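Local coordinates for protein alanine racemase (PDB 4QHR) that belongs to the alanine racemase family, pairing an N-terminal TIM-barrel-type domain with a C-terminal domain, and assembles from two copies, at residues A[95-100]-A[113-118]; A[106-111]-A[150-155]; A[44-49]-A[69-74]. One frame throughout, in Å; residues are numbered along the deposited sequence.

In the fold
All three contacts lie in the N-terminal barrel domain and help dress its parallel sheet with helices and loops. Contacts 1 and 2 form one continuous cluster, their centres about 6 Å apart: Tyr115 CD2 of contact 1 lies 3.5 Å from Leu108 CD1 of contact 2, and Tyr115 CD1 lies 3.5 Å from Phe152 CE1. Contact 3 is a separate patch earlier in the chain, its centre about 21 Å from that of contact 1 and 27 Å from that of contact 2. Lys34, modified as LLP, follows strand 28-32 of the same sheet. Contact 3 comes near that part of the chain through Leu49, which packs on the adjoining Val33.

Contact 1: A[95-100]-A[113-118]; sequences FECVIH and QAYIAQ
Tyr115, on the inner side of helix 112-117, makes every contact of its segment with strand 95-99. With CG anti to the backbone N (chi1 -169°), its ring extends toward the strand and brings OH to the backbone N of Cys97, 2.9 Å away. The bond is nearly straight, 173° at the hydrogen, and comes in at the edge of the ring. The same hydroxyl bonds to the carbonyl O of Lys121, so two backbone groups hold it, linking the middle of strand 95-99 to the residue just before strand 122-125. Cys97 SG lies 4.1 Å from CE2 of Tyr115, and its direction from the ring centroid is 83° off the normal, a sulfur-aromatic contact at the edge. CA of Glu96 sits 3.7 Å from the Tyr115 OH, while the Glu96 carboxylate forms a salt bridge with Lys121 and accepts from Trp123 NE1. Past the tyrosine, Gln118 ends the segment by donating its NE2 to the backbone O of Ile91, tying it to helix 87-92. Strand 95-99, the two helices and strand 122-125 form a beta-alpha-beta crossover of the TIM-type barrel, with the tyrosine hydroxyl joining one strand to the lead-in of the next.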
loop_
_atom_site.group_PDB
_atom_site.type_symbol
_atom_site.label_atom_id
_atom_site.label_comp_id
_atom_site.label_asym_id
_atom_site.label_seq_id
_atom_site.Cartn_x
_atom_site.Cartn_y
_atom_site.Cartn_z
ATOM N N PHE A 95 -15.131 -19.025 17.334
ATOM C CA PHE A 95 -14.107 -18.000 17.449
ATOM C C PHE A 95 -14.027 -17.550 18.912
ATOM O O PHE A 95 -15.004 -17.039 19.476
ATOM C CB PHE A 95 -14.476 -16.774 16.610
ATOM C CG PHE A 95 -14.508 -16.982 15.134
ATOM C CD1 PHE A 95 -13.929 -18.037 14.532
ATOM C CD2 PHE A 95 -15.105 -16.040 14.345
ATOM C CE1 PHE A 95 -13.965 -18.196 13.182
ATOM C CE2 PHE A 95 -15.141 -16.177 12.969
ATOM C CZ PHE A 95 -14.568 -17.253 12.397
ATOM N N GLU A 96 -12.880 -17.717 19.557
ATOM C CA GLU A 96 -12.737 -17.258 20.904
ATOM C C GLU A 96 -12.510 -15.746 20.845
ATOM O O GLU A 96 -11.816 -15.265 19.955
ATOM C CB GLU A 96 -11.565 -17.936 21.585
ATOM C CG GLU A 96 -11.795 -19.432 21.740
ATOM C CD GLU A 96 -10.715 -20.124 22.507
ATOM O OE1 GLU A 96 -9.590 -19.575 22.603
ATOM O OE2 GLU A 96 -11.036 -21.194 23.067
ATOM N N CYS A 97 -13.059 -15.040 21.819
ATOM C CA CYS A 97 -13.002 -13.597 21.852
ATOM C C CYS A 97 -12.100 -13.081 22.922
ATOM O O CYS A 97 -12.181 -13.517 24.068
ATOM C CB CYS A 97 -14.389 -13.002 22.107
ATOM S SG CYS A 97 -15.525 -13.342 20.772
ATOM N N VAL A 98 -11.259 -12.130 22.533
ATOM C CA VAL A 98 -10.667 -11.236 23.474
ATOM C C VAL A 98 -11.759 -10.299 23.992
ATOM O O VAL A 98 -12.613 -9.844 23.221
ATOM C CB VAL A 98 -9.542 -10.399 22.844
ATOM C CG1 VAL A 98 -9.377 -9.073 23.552
ATOM C CG2 VAL A 98 -8.246 -11.175 22.905
ATOM N N ILE A 99 -11.755 -10.012 25.293
ATOM C CA ILE A 99 -12.480 -8.859 25.788
ATOM C C ILE A 99 -11.471 -7.873 26.393
ATOM O O ILE A 99 -10.503 -8.254 27.062
ATOM C CB ILE A 99 -13.628 -9.205 26.798
ATOM C CG1 ILE A 99 -13.101 -9.778 28.100
ATOM C CG2 ILE A 99 -14.666 -10.106 26.143
ATOM C CD1 ILE A 99 -14.122 -9.800 29.227
ATOM N N HIS A 100 -11.687 -6.599 26.118
ATOM C CA HIS A 100 -10.763 -5.567 26.578
ATOM C C HIS A 100 -11.476 -4.381 27.270
ATOM O O HIS A 100 -10.806 -3.522 27.802
ATOM C CB HIS A 100 -9.840 -5.084 25.439
ATOM C CG HIS A 100 -10.581 -4.448 24.311
ATOM N ND1 HIS A 100 -11.075 -3.161 24.384
ATOM C CD2 HIS A 100 -10.935 -4.930 23.093
ATOM C CE1 HIS A 100 -11.688 -2.876 23.251
ATOM N NE2 HIS A 100 -11.652 -3.945 22.466
ATOM N N GLN A 113 -24.161 -18.733 28.008
ATOM C CA GLN A 113 -24.475 -20.172 27.919
ATOM C C GLN A 113 -24.023 -20.804 26.591
ATOM O O GLN A 113 -23.305 -21.812 26.608
ATOM C CB GLN A 113 -25.923 -20.465 28.295
ATOM C CG GLN A 113 -26.024 -20.530 29.840
ATOM C CD GLN A 113 -27.408 -20.348 30.437
ATOM O OE1 GLN A 113 -27.529 -20.171 31.656
ATOM N NE2 GLN A 113 -28.456 -20.376 29.609
ATOM N N ALA A 114 -24.381 -20.186 25.475
ATOM C CA ALA A 114 -23.959 -20.677 24.162
ATOM C C ALA A 114 -22.413 -20.644 23.975
ATOM O O ALA A 114 -21.812 -21.581 23.486
ATOM C CB ALA A 114 -24.644 -19.871 23.076
ATOM N N TYR A 115 -21.798 -19.542 24.405
ATOM C CA TYR A 115 -20.368 -19.364 24.329
ATOM C C TYR A 115 -19.672 -20.469 25.102
ATOM O O TYR A 115 -18.805 -21.126 24.576
ATOM C CB TYR A 115 -19.993 -17.967 24.851
ATOM C CG TYR A 115 -18.575 -17.542 24.588
ATOM C CD1 TYR A 115 -17.547 -17.958 25.406
ATOM C CD2 TYR A 115 -18.253 -16.689 23.513
ATOM C CE1 TYR A 115 -16.230 -17.523 25.202
ATOM C CE2 TYR A 115 -16.933 -16.264 23.271
ATOM C CZ TYR A 115 -15.918 -16.694 24.112
ATOM O OH TYR A 115 -14.589 -16.296 23.901
ATOM N N ILE A 116 -20.103 -20.735 26.325
ATOM C CA ILE A 116 -19.486 -21.781 27.158
ATOM C C ILE A 116 -19.791 -23.177 26.604
ATOM O O ILE A 116 -18.914 -24.048 26.545
ATOM C CB ILE A 116 -19.940 -21.661 28.633
ATOM C CG1 ILE A 116 -19.291 -20.405 29.231
ATOM C CG2 ILE A 116 -19.542 -22.900 29.444
ATOM C CD1 ILE A 116 -19.912 -19.972 30.539
ATOM N N ALA A 117 -21.002 -23.391 26.127
ATOM C CA ALA A 117 -21.334 -24.724 25.617
ATOM C C ALA A 117 -20.506 -25.061 24.388
ATOM O O ALA A 117 -20.196 -26.225 24.179
ATOM C CB ALA A 117 -22.816 -24.830 25.335
ATOM N N GLN A 118 -20.120 -24.057 23.599
ATOM C CA GLN A 118 -19.247 -24.265 22.438
ATOM C C GLN A 118 -17.802 -24.563 22.824
ATOM O O GLN A 118 -17.019 -24.891 21.964
ATOM C CB GLN A 118 -19.289 -23.059 21.465
ATOM C CG GLN A 118 -20.492 -23.039 20.542
ATOM C CD GLN A 118 -20.425 -24.107 19.450
ATOM O OE1 GLN A 118 -20.393 -25.307 19.734
ATOM N NE2 GLN A 118 -20.396 -23.678 18.211
#

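Contact 2: A[106-111]-A[150-155]; sequences EWLIKH and EGFTCV
In the helical layer around the barrel, Leu108 and Ile109 of helix 102-110 receive Phe152, which lies on the approach to strand 154-157. Having CG anti to the backbone N (chi1 178°) sends the leucine's branch onto the ring: CD2 stands over one face, 4.2 Å from the centroid, in a CH-pi contact, while CG comes to 3.6 Å from CZ of Phe152. Ile109 uses only its tip, CD1, placed 3.9 Å from CE2 of Phe152. The same methyl touches CG of Glu150, whose chain is folded (chi2 -70°) and whose OE1 forms a salt bridge with Lys112. Between Glu150 and Phe152, Gly151 closes helix 139-149 with a Schellman motif, its positive phi of 104° turning the chain back toward the sheet. At the end of the other helix, Trp107 O accepts from both His111 N and His111 ND1, one on each face of the carbonyl plane; the ring bond is 2.9 Å from ND1 to O. Leu147 packs on Leu108, Ile109 and Phe152, and both Leu108 and Phe152 touch Val122 of strand 122-125, an apolar helix-on-sheet interface of an alpha/beta barrel.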
loop_
_atom_site.group_PDB
_atom_site.type_symbol
_atom_site.label_atom_id
_atom_site.label_comp_id
_atom_site.label_asym_id
_atom_site.label_seq_id
_atom_site.Cartn_x
_atom_site.Cartn_y
_atom_site.Cartn_z
ATOM N N GLU A 106 -20.080 -7.052 28.999
ATOM C CA GLU A 106 -21.548 -7.149 29.110
ATOM C C GLU A 106 -22.113 -8.032 28.028
ATOM O O GLU A 106 -22.962 -8.881 28.309
ATOM C CB GLU A 106 -22.207 -5.748 29.114
ATOM C CG GLU A 106 -21.958 -5.047 30.460
ATOM C CD GLU A 106 -22.116 -3.544 30.416
ATOM O OE1 GLU A 106 -22.636 -3.022 29.406
ATOM O OE2 GLU A 106 -21.669 -2.871 31.382
ATOM N N TRP A 107 -21.642 -7.872 26.797
ATOM C CA TRP A 107 -22.156 -8.717 25.701
ATOM C C TRP A 107 -21.845 -10.213 25.881
ATOM O O TRP A 107 -22.660 -11.084 25.536
ATOM C CB TRP A 107 -21.598 -8.260 24.371
ATOM C CG TRP A 107 -21.968 -6.855 23.987
ATOM C CD1 TRP A 107 -23.043 -6.124 24.413
ATOM C CD2 TRP A 107 -21.244 -6.010 23.063
ATOM N NE1 TRP A 107 -23.019 -4.867 23.835
ATOM C CE2 TRP A 107 -21.940 -4.784 22.987
ATOM C CE3 TRP A 107 -20.081 -6.181 22.290
ATOM C CZ2 TRP A 107 -21.511 -3.738 22.170
ATOM C CZ3 TRP A 107 -19.656 -5.133 21.485
ATOM C CH2 TRP A 107 -20.381 -3.936 21.429
ATOM N N LEU A 108 -20.660 -10.509 26.396
ATOM C CA LEU A 108 -20.212 -11.887 26.592
ATOM C C LEU A 108 -21.053 -12.572 27.659
ATOM O O LEU A 108 -21.509 -13.712 27.489
ATOM C CB LEU A 108 -18.752 -11.912 27.015
ATOM C CG LEU A 108 -18.242 -13.319 27.287
ATOM C CD1 LEU A 108 -18.167 -14.170 25.997
ATOM C CD2 LEU A 108 -16.910 -13.222 27.939
ATOM N N ILE A 109 -21.250 -11.908 28.783
ATOM C CA ILE A 109 -22.132 -12.471 29.843
ATOM C C ILE A 109 -23.533 -12.704 29.313
ATOM O O ILE A 109 -24.143 -13.735 29.565
ATOM C CB ILE A 109 -22.234 -11.518 31.053
ATOM C CG1 ILE A 109 -20.903 -11.411 31.774
ATOM C CG2 ILE A 109 -23.385 -11.945 32.004
ATOM C CD1 ILE A 109 -20.358 -12.685 32.334
ATOM N N LYS A 110 -24.031 -11.744 28.571
ATOM C CA LYS A 110 -25.289 -11.888 27.889
ATOM C C LYS A 110 -25.377 -13.174 27.089
ATOM O O LYS A 110 -26.429 -13.804 27.118
ATOM C CB LYS A 110 -25.563 -10.689 26.993
ATOM C CG LYS A 110 -26.927 -10.681 26.314
ATOM C CD LYS A 110 -27.561 -9.281 26.271
ATOM C CE LYS A 110 -28.886 -9.283 25.494
ATOM N NZ LYS A 110 -28.703 -9.256 24.008
ATOM N N HIS A 111 -24.308 -13.554 26.371
ATOM C CA HIS A 111 -24.280 -14.784 25.569
ATOM C C HIS A 111 -23.504 -15.939 26.221
ATOM O O HIS A 111 -23.064 -16.848 25.539
ATOM C CB HIS A 111 -23.687 -14.503 24.184
ATOM C CG HIS A 111 -24.498 -13.541 23.383
ATOM N ND1 HIS A 111 -24.348 -12.179 23.505
ATOM C CD2 HIS A 111 -25.499 -13.737 22.499
ATOM C CE1 HIS A 111 -25.209 -11.572 22.706
ATOM N NE2 HIS A 111 -25.911 -12.495 22.079
ATOM N N GLU A 150 -18.911 -17.240 36.665
ATOM C CA GLU A 150 -19.947 -17.473 35.645
ATOM C C GLU A 150 -19.774 -18.724 34.793
ATOM O O GLU A 150 -20.629 -19.010 34.006
ATOM C CB GLU A 150 -20.076 -16.239 34.723
ATOM C CG GLU A 150 -20.622 -14.996 35.407
ATOM C CD GLU A 150 -22.093 -15.124 35.773
ATOM O OE1 GLU A 150 -22.805 -15.978 35.182
ATOM O OE2 GLU A 150 -22.520 -14.403 36.690
ATOM N N GLY A 151 -18.670 -19.455 34.941
ATOM C CA GLY A 151 -18.434 -20.716 34.247
ATOM C C GLY A 151 -17.448 -20.662 33.073
ATOM O O GLY A 151 -17.253 -21.682 32.380
ATOM N N PHE A 152 -16.785 -19.527 32.878
ATOM C CA PHE A 152 -15.839 -19.365 31.789
ATOM C C PHE A 152 -14.451 -19.900 32.115
ATOM O O PHE A 152 -13.985 -19.850 33.252
ATOM C CB PHE A 152 -15.666 -17.902 31.376
ATOM C CG PHE A 152 -16.853 -17.284 30.707
ATOM C CD1 PHE A 152 -17.021 -17.360 29.313
ATOM C CD2 PHE A 152 -17.793 -16.616 31.429
ATOM C CE1 PHE A 152 -18.108 -16.753 28.691
ATOM C CE2 PHE A 152 -18.877 -15.997 30.801
ATOM C CZ PHE A 152 -19.035 -16.092 29.434
ATOM N N THR A 153 -13.769 -20.356 31.072
ATOM C CA THR A 153 -12.347 -20.632 31.137
ATOM C C THR A 153 -11.682 -19.435 30.481
ATOM O O THR A 153 -11.992 -19.078 29.311
ATOM C CB THR A 153 -11.965 -21.933 30.414
ATOM O OG1 THR A 153 -12.548 -23.056 31.107
ATOM C CG2 THR A 153 -10.446 -22.124 30.322
ATOM N N CYS A 154 -10.790 -18.820 31.236
ATOM C CA CYS A 154 -10.127 -17.572 30.842
ATOM C C CYS A 154 -8.692 -17.758 30.376
ATOM O O CYS A 154 -7.994 -18.737 30.758
ATOM C CB CYS A 154 -10.056 -16.616 32.042
ATOM S SG CYS A 154 -11.633 -16.062 32.625
ATOM N N VAL A 155 -8.215 -16.815 29.571
ATOM C CA VAL A 155 -6.787 -16.713 29.270
ATOM C C VAL A 155 -6.374 -15.293 29.578
ATOM O O VAL A 155 -6.917 -14.389 28.980
ATOM C CB VAL A 155 -6.467 -17.001 27.793
ATOM C CG1 VAL A 155 -4.983 -16.846 27.536
ATOM C CG2 VAL A 155 -6.963 -18.362 27.392
#

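Contact 3: A[44-49]-A[69-74]; sequences DCLAAL and LGFEQP
The backbone N of Leu49 bonds to Cys45 O at 2.9 Å and, more weakly, to Leu46 O, which holds 45-49 in a compact helical turn and sets Leu46 CB and the backbone N of Ala47 against Phe71. Leu46 carries most of the packing. Its CB stands over one face of the Phe71 ring, 3.6 Å from the centroid and 15° off the normal, displaced a little toward the rim at CZ. With CD1 anti to CA (chi2 177°), the leucine stretches onward along the ring, and this methyl meets CD1 of Phe71 at 3.5 Å. CD1 of Leu46 also comes 4.1 Å from CD1 of Leu69. Ala47 touches the far end of the ring, mainly by its backbone N, 3.6 Å from CZ of Phe71; its CB is a more distant neighbour of the same atom. The two segments are equivalent joints in successive beta-alpha units of the barrel, each carrying the chain from a helix back to the next parallel strand, here strands 54-57 and 75-77. In the second joint Gly70 ends helix 60-68 in a Schellman motif, its phi of 96° reversing the chain and swinging Phe71 toward Leu46. Leu69 CB and Gln73 OE1 lie at the ring's edge, in its plane. Arg67 binds the carbonyl O atoms of Phe71 and Gln73 through separate guanidinium nitrogens, and the amide NE2 of Gln73 bonds to Asn50 O, just beyond the first segment. Ile66 packs on both Leu46 and Phe71, while Phe55 supports the leucine from strand 54-57.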
loop_
_atom_site.group_PDB
_atom_site.type_symbol
_atom_site.label_atom_id
_atom_site.label_comp_id
_atom_site.label_asym_id
_atom_site.label_seq_id
_atom_site.Cartn_x
_atom_site.Cartn_y
_atom_site.Cartn_z
ATOM N N ASP A 44 -2.820 -18.517 0.593
ATOM C CA ASP A 44 -1.486 -19.045 0.358
ATOM C C ASP A 44 -0.721 -19.441 1.601
ATOM O O ASP A 44 0.295 -20.099 1.418
ATOM C CB ASP A 44 -0.643 -18.020 -0.472
ATOM C CG ASP A 44 -1.043 -17.975 -1.965
ATOM O OD1 ASP A 44 -1.526 -18.993 -2.510
ATOM O OD2 ASP A 44 -0.857 -16.928 -2.619
ATOM N N CYS A 45 -1.159 -19.058 2.824
ATOM C CA CYS A 45 -0.398 -19.197 4.075
ATOM C C CYS A 45 -0.975 -20.161 5.141
ATOM O O CYS A 45 -0.227 -20.784 5.932
ATOM C CB CYS A 45 -0.241 -17.863 4.787
ATOM S SG CYS A 45 0.829 -16.692 3.941
ATOM N N LEU A 46 -2.293 -20.274 5.150
ATOM C CA LEU A 46 -2.961 -21.076 6.188
ATOM C C LEU A 46 -2.525 -22.546 6.086
ATOM O O LEU A 46 -2.217 -23.165 7.113
ATOM C CB LEU A 46 -4.470 -20.966 6.104
ATOM C CG LEU A 46 -5.101 -19.594 6.329
ATOM C CD1 LEU A 46 -6.618 -19.636 6.142
ATOM C CD2 LEU A 46 -4.760 -19.063 7.711
ATOM N N ALA A 47 -2.487 -23.103 4.868
ATOM C CA ALA A 47 -2.081 -24.521 4.702
ATOM C C ALA A 47 -0.678 -24.703 5.215
ATOM O O ALA A 47 -0.412 -25.617 5.975
ATOM C CB ALA A 47 -2.188 -24.966 3.247
ATOM N N ALA A 48 0.232 -23.805 4.828
ATOM C CA ALA A 48 1.629 -23.891 5.316
ATOM C C ALA A 48 1.733 -23.774 6.829
ATOM O O ALA A 48 2.702 -24.265 7.429
ATOM C CB ALA A 48 2.491 -22.829 4.691
ATOM N N LEU A 49 0.788 -23.078 7.426
ATOM C CA LEU A 49 0.773 -22.862 8.885
ATOM C C LEU A 49 -0.265 -23.792 9.618
ATOM O O LEU A 49 -0.611 -23.560 10.772
ATOM C CB LEU A 49 0.475 -21.387 9.187
ATOM C CG LEU A 49 1.474 -20.357 8.645
ATOM C CD1 LEU A 49 0.918 -18.948 8.817
ATOM C CD2 LEU A 49 2.803 -20.503 9.381
ATOM N N LEU A 69 -12.439 -20.643 3.715
ATOM C CA LEU A 69 -11.368 -21.359 3.017
ATOM C C LEU A 69 -11.229 -22.813 3.430
ATOM O O LEU A 69 -10.348 -23.529 2.908
ATOM C CB LEU A 69 -10.011 -20.599 3.147
ATOM C CG LEU A 69 -9.927 -19.277 2.394
ATOM C CD1 LEU A 69 -8.703 -18.439 2.800
ATOM C CD2 LEU A 69 -9.840 -19.562 0.900
ATOM N N GLY A 70 -12.090 -23.266 4.359
ATOM C CA GLY A 70 -12.105 -24.651 4.805
ATOM C C GLY A 70 -11.358 -25.000 6.047
ATOM O O GLY A 70 -11.336 -26.150 6.453
ATOM N N PHE A 71 -10.754 -23.996 6.705
ATOM C CA PHE A 71 -9.905 -24.283 7.841
ATOM C C PHE A 71 -10.756 -24.318 9.083
ATOM O O PHE A 71 -11.649 -23.413 9.270
ATOM C CB PHE A 71 -8.768 -23.238 7.910
ATOM C CG PHE A 71 -7.798 -23.385 6.794
ATOM C CD1 PHE A 71 -8.043 -22.825 5.600
ATOM C CD2 PHE A 71 -6.680 -24.170 6.942
ATOM C CE1 PHE A 71 -7.171 -23.037 4.531
ATOM C CE2 PHE A 71 -5.794 -24.362 5.896
ATOM C CZ PHE A 71 -6.030 -23.794 4.706
ATOM N N GLU A 72 -10.507 -25.337 9.913
ATOM C CA GLU A 72 -11.292 -25.636 11.114
ATOM C C GLU A 72 -10.548 -25.332 12.400
ATOM O O GLU A 72 -11.105 -25.492 13.464
ATOM C CB GLU A 72 -11.811 -27.073 11.077
ATOM C CG GLU A 72 -12.704 -27.311 9.841
ATOM C CD GLU A 72 -13.238 -28.744 9.732
ATOM O OE1 GLU A 72 -12.497 -29.731 9.994
ATOM O OE2 GLU A 72 -14.428 -28.890 9.385
ATOM N N GLN A 73 -9.320 -24.817 12.329
ATOM C CA GLN A 73 -8.583 -24.463 13.534
ATOM C C GLN A 73 -9.302 -23.451 14.440
ATOM O O GLN A 73 -10.043 -22.592 13.977
ATOM C CB GLN A 73 -7.182 -23.875 13.198
ATOM C CG GLN A 73 -6.164 -24.882 12.681
ATOM C CD GLN A 73 -6.282 -25.185 11.204
ATOM O OE1 GLN A 73 -7.248 -24.822 10.520
ATOM N NE2 GLN A 73 -5.304 -25.886 10.694
ATOM N N PRO A 74 -9.067 -23.542 15.748
ATOM C CA PRO A 74 -9.477 -22.462 16.618
ATOM C C PRO A 74 -8.967 -21.097 16.075
ATOM O O PRO A 74 -7.879 -21.035 15.521
ATOM C CB PRO A 74 -8.805 -22.799 17.944
ATOM C CG PRO A 74 -8.686 -24.318 17.944
ATOM C CD PRO A 74 -8.434 -24.649 16.489
#